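Local coordinates for host Factor for Q beta (Staphylococcus aureus, PDB 1KQ1), which regulates translation as a pleiotropic RNA-binding factor, a bacterial Sm-like protein that assembles into a hexamer, at the interface of chains A and B. Sequence-based numbering; all coordinates share one arbitrary frame. Chains: chain A/B, Host Factor for Q beta.

The interface of chains A and B. Residues chain A 61-62; chain B 26, 53-56.
Two hydroxyls of chain A approach one face of the B:Phe26 ring, between face-on and in-plane: A:Ser61 OG over its CD1–CE1 side and A:Thr62 OG1 over its CE1–CZ side. This is the Sm-type subunit junction of the Hfq hexamer. A:Ser61 OG lies 3.2 Å from B:Phe26 CE1 and A:Thr62 OG1 lies 3.4 Å from the same CE1; both are offset to the same side of the ring plane. The A:Thr62 side chain runs roughly perpendicular to that of B:Phe26, bringing OG1 to the ring. At the B:Tyr56 ring, the carbonyl oxygen A:Ser61 O stands off the CD2 edge, 4.1 Å from CD2, tilted from the plane.

The last strand of one subunit (A 60-64) continues the sheet of its neighbour through strand B 51-56. The antiparallel bridge pairs A:Thr62 with B:Ile55. The bond from the amide B:Tyr56 N to A:Ser61 O accompanies this pairing, 3.0 Å long and 164° at the hydrogen, with the donor almost in line with the acceptor carbonyl (162°). B:Tyr56 starts the YKHAI stretch of the Hfq Sm2 motif.

A:Ser61 OG, turned anti to its own amide nitrogen (chi1 169°), projects towards B:Phe26 and also hydrogen-bonds A:Thr62 OG1 at 3.0 Å; which hydroxyl donates is not settled by the coordinates. This bond couples the two hydroxyls' orientations. Methyl CG2 of A:Thr62 turns towards strand B 51-56, meeting B:His53 CB at 3.8 Å, rather than its imidazole, and B:Ile55 CG1 at 3.9 Å, and also lies near B:Leu54 O. Branch methyl CG2 of B:Ile55 lies 3.7 Å from A:Ser61 O, beside the interchain bond.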
ATOM      1  N   SER A  61       8.332   5.326   4.909  1.00  7.44           N
ATOM      2  CA  SER A  61       7.400   6.271   5.505  1.00  7.53           C
ATOM      3  C   SER A  61       8.074   7.608   5.784  1.00  8.39           C
ATOM      4  O   SER A  61       7.601   8.673   5.380  1.00 10.19           O
ATOM      5  CB  SER A  61       6.891   5.758   6.862  1.00 12.91           C
ATOM      6  OG  SER A  61       6.212   6.814   7.504  1.00 23.05           O
ATOM      7  N   THR A  62       9.234   7.542   6.449  1.00  8.66           N
ATOM      8  CA  THR A  62       9.873   8.764   6.915  1.00 13.81           C
ATOM      9  C   THR A  62      11.388   8.648   6.945  1.00 11.16           C
ATOM     10  O   THR A  62      11.920   7.548   7.131  1.00 10.95           O
ATOM     11  CB  THR A  62       9.460   9.006   8.410  1.00 12.64           C
ATOM     12  OG1 THR A  62       8.030   9.018   8.558  1.00 17.08           O
ATOM     13  CG2 THR A  62       9.982  10.320   8.924  1.00 16.94           C
TER
ATOM     14  N   PHE B  26       0.123   7.739  10.505  1.00  7.57           N
ATOM     15  CA  PHE B  26       0.668   6.963   9.382  1.00  9.60           C
ATOM     16  C   PHE B  26      -0.232   5.813   9.014  1.00 10.06           C
ATOM     17  O   PHE B  26      -1.163   5.471   9.758  1.00 11.16           O
ATOM     18  CB  PHE B  26       2.041   6.444   9.796  1.00 10.11           C
ATOM     19  CG  PHE B  26       3.044   7.548  10.002  1.00 10.58           C
ATOM     20  CD1 PHE B  26       3.789   8.038   8.922  1.00 12.62           C
ATOM     21  CD2 PHE B  26       3.214   8.121  11.253  1.00 16.20           C
ATOM     22  CE1 PHE B  26       4.682   9.105   9.128  1.00 15.12           C
ATOM     23  CE2 PHE B  26       4.104   9.170  11.446  1.00 16.81           C
ATOM     24  CZ  PHE B  26       4.825   9.655  10.387  1.00 12.98           C
ATOM     25  N   HIS B  53      11.796  15.529  10.253  1.00 16.23           N
ATOM     26  CA  HIS B  53      11.274  14.289   9.678  1.00 14.60           C
ATOM     27  C   HIS B  53      10.774  14.583   8.267  1.00 15.71           C
ATOM     28  O   HIS B  53       9.950  15.475   8.088  1.00 19.85           O
ATOM     29  CB  HIS B  53      10.106  13.744  10.478  1.00 15.75           C
ATOM     30  CG  HIS B  53      10.423  13.505  11.920  1.00 17.70           C
ATOM     31  ND1 HIS B  53      10.456  14.530  12.842  1.00 17.58           N
ATOM     32  CD2 HIS B  53      10.787  12.381  12.586  1.00 22.27           C
ATOM     33  CE1 HIS B  53      10.835  14.047  14.014  1.00 16.55           C
ATOM     34  NE2 HIS B  53      11.044  12.749  13.886  1.00 19.85           N
ATOM     35  N   LEU B  54      11.280  13.870   7.265  1.00 10.21           N
ATOM     36  CA  LEU B  54      10.787  14.072   5.918  1.00 11.12           C
ATOM     37  C   LEU B  54       9.837  12.875   5.703  1.00  7.68           C
ATOM     38  O   LEU B  54      10.289  11.727   5.697  1.00  9.88           O
ATOM     39  CB  LEU B  54      11.934  14.024   4.940  1.00 14.18           C
ATOM     40  CG  LEU B  54      11.480  14.246   3.502  1.00 19.93           C
ATOM     41  CD1 LEU B  54      10.862  15.640   3.379  1.00 20.83           C
ATOM     42  CD2 LEU B  54      12.714  14.103   2.568  1.00 28.11           C
ATOM     43  N   ILE B  55       8.546  13.191   5.565  1.00  7.64           N
ATOM     44  CA  ILE B  55       7.495  12.166   5.501  1.00  7.22           C
ATOM     45  C   ILE B  55       6.858  12.102   4.131  1.00  9.64           C
ATOM     46  O   ILE B  55       6.507  13.130   3.559  1.00  9.39           O
ATOM     47  CB  ILE B  55       6.378  12.493   6.531  1.00  7.89           C
ATOM     48  CG1 ILE B  55       6.928  12.560   7.966  1.00 11.65           C
ATOM     49  CG2 ILE B  55       5.313  11.379   6.494  1.00  9.40           C
ATOM     50  CD1 ILE B  55       5.978  13.162   8.962  1.00 13.66           C
ATOM     51  N   TYR B  56       6.739  10.904   3.571  1.00  7.72           N
ATOM     52  CA  TYR B  56       6.064  10.761   2.301  1.00  7.10           C
ATOM     53  C   TYR B  56       4.557  10.798   2.501  1.00  8.98           C
ATOM     54  O   TYR B  56       4.051  10.078   3.364  1.00  8.82           O
ATOM     55  CB  TYR B  56       6.388   9.430   1.621  1.00  7.14           C
ATOM     56  CG  TYR B  56       7.746   9.388   0.971  1.00  7.81           C
ATOM     57  CD1 TYR B  56       8.030  10.158  -0.156  1.00  9.99           C
ATOM     58  CD2 TYR B  56       8.720   8.556   1.453  1.00  9.63           C
ATOM     59  CE1 TYR B  56       9.288  10.092  -0.787  1.00  9.66           C
ATOM     60  CE2 TYR B  56       9.974   8.485   0.840  1.00 10.56           C
ATOM     61  CZ  TYR B  56      10.241   9.262  -0.280  1.00  8.87           C
ATOM     62  OH  TYR B  56      11.500   9.185  -0.860  1.00 11.79           O
TER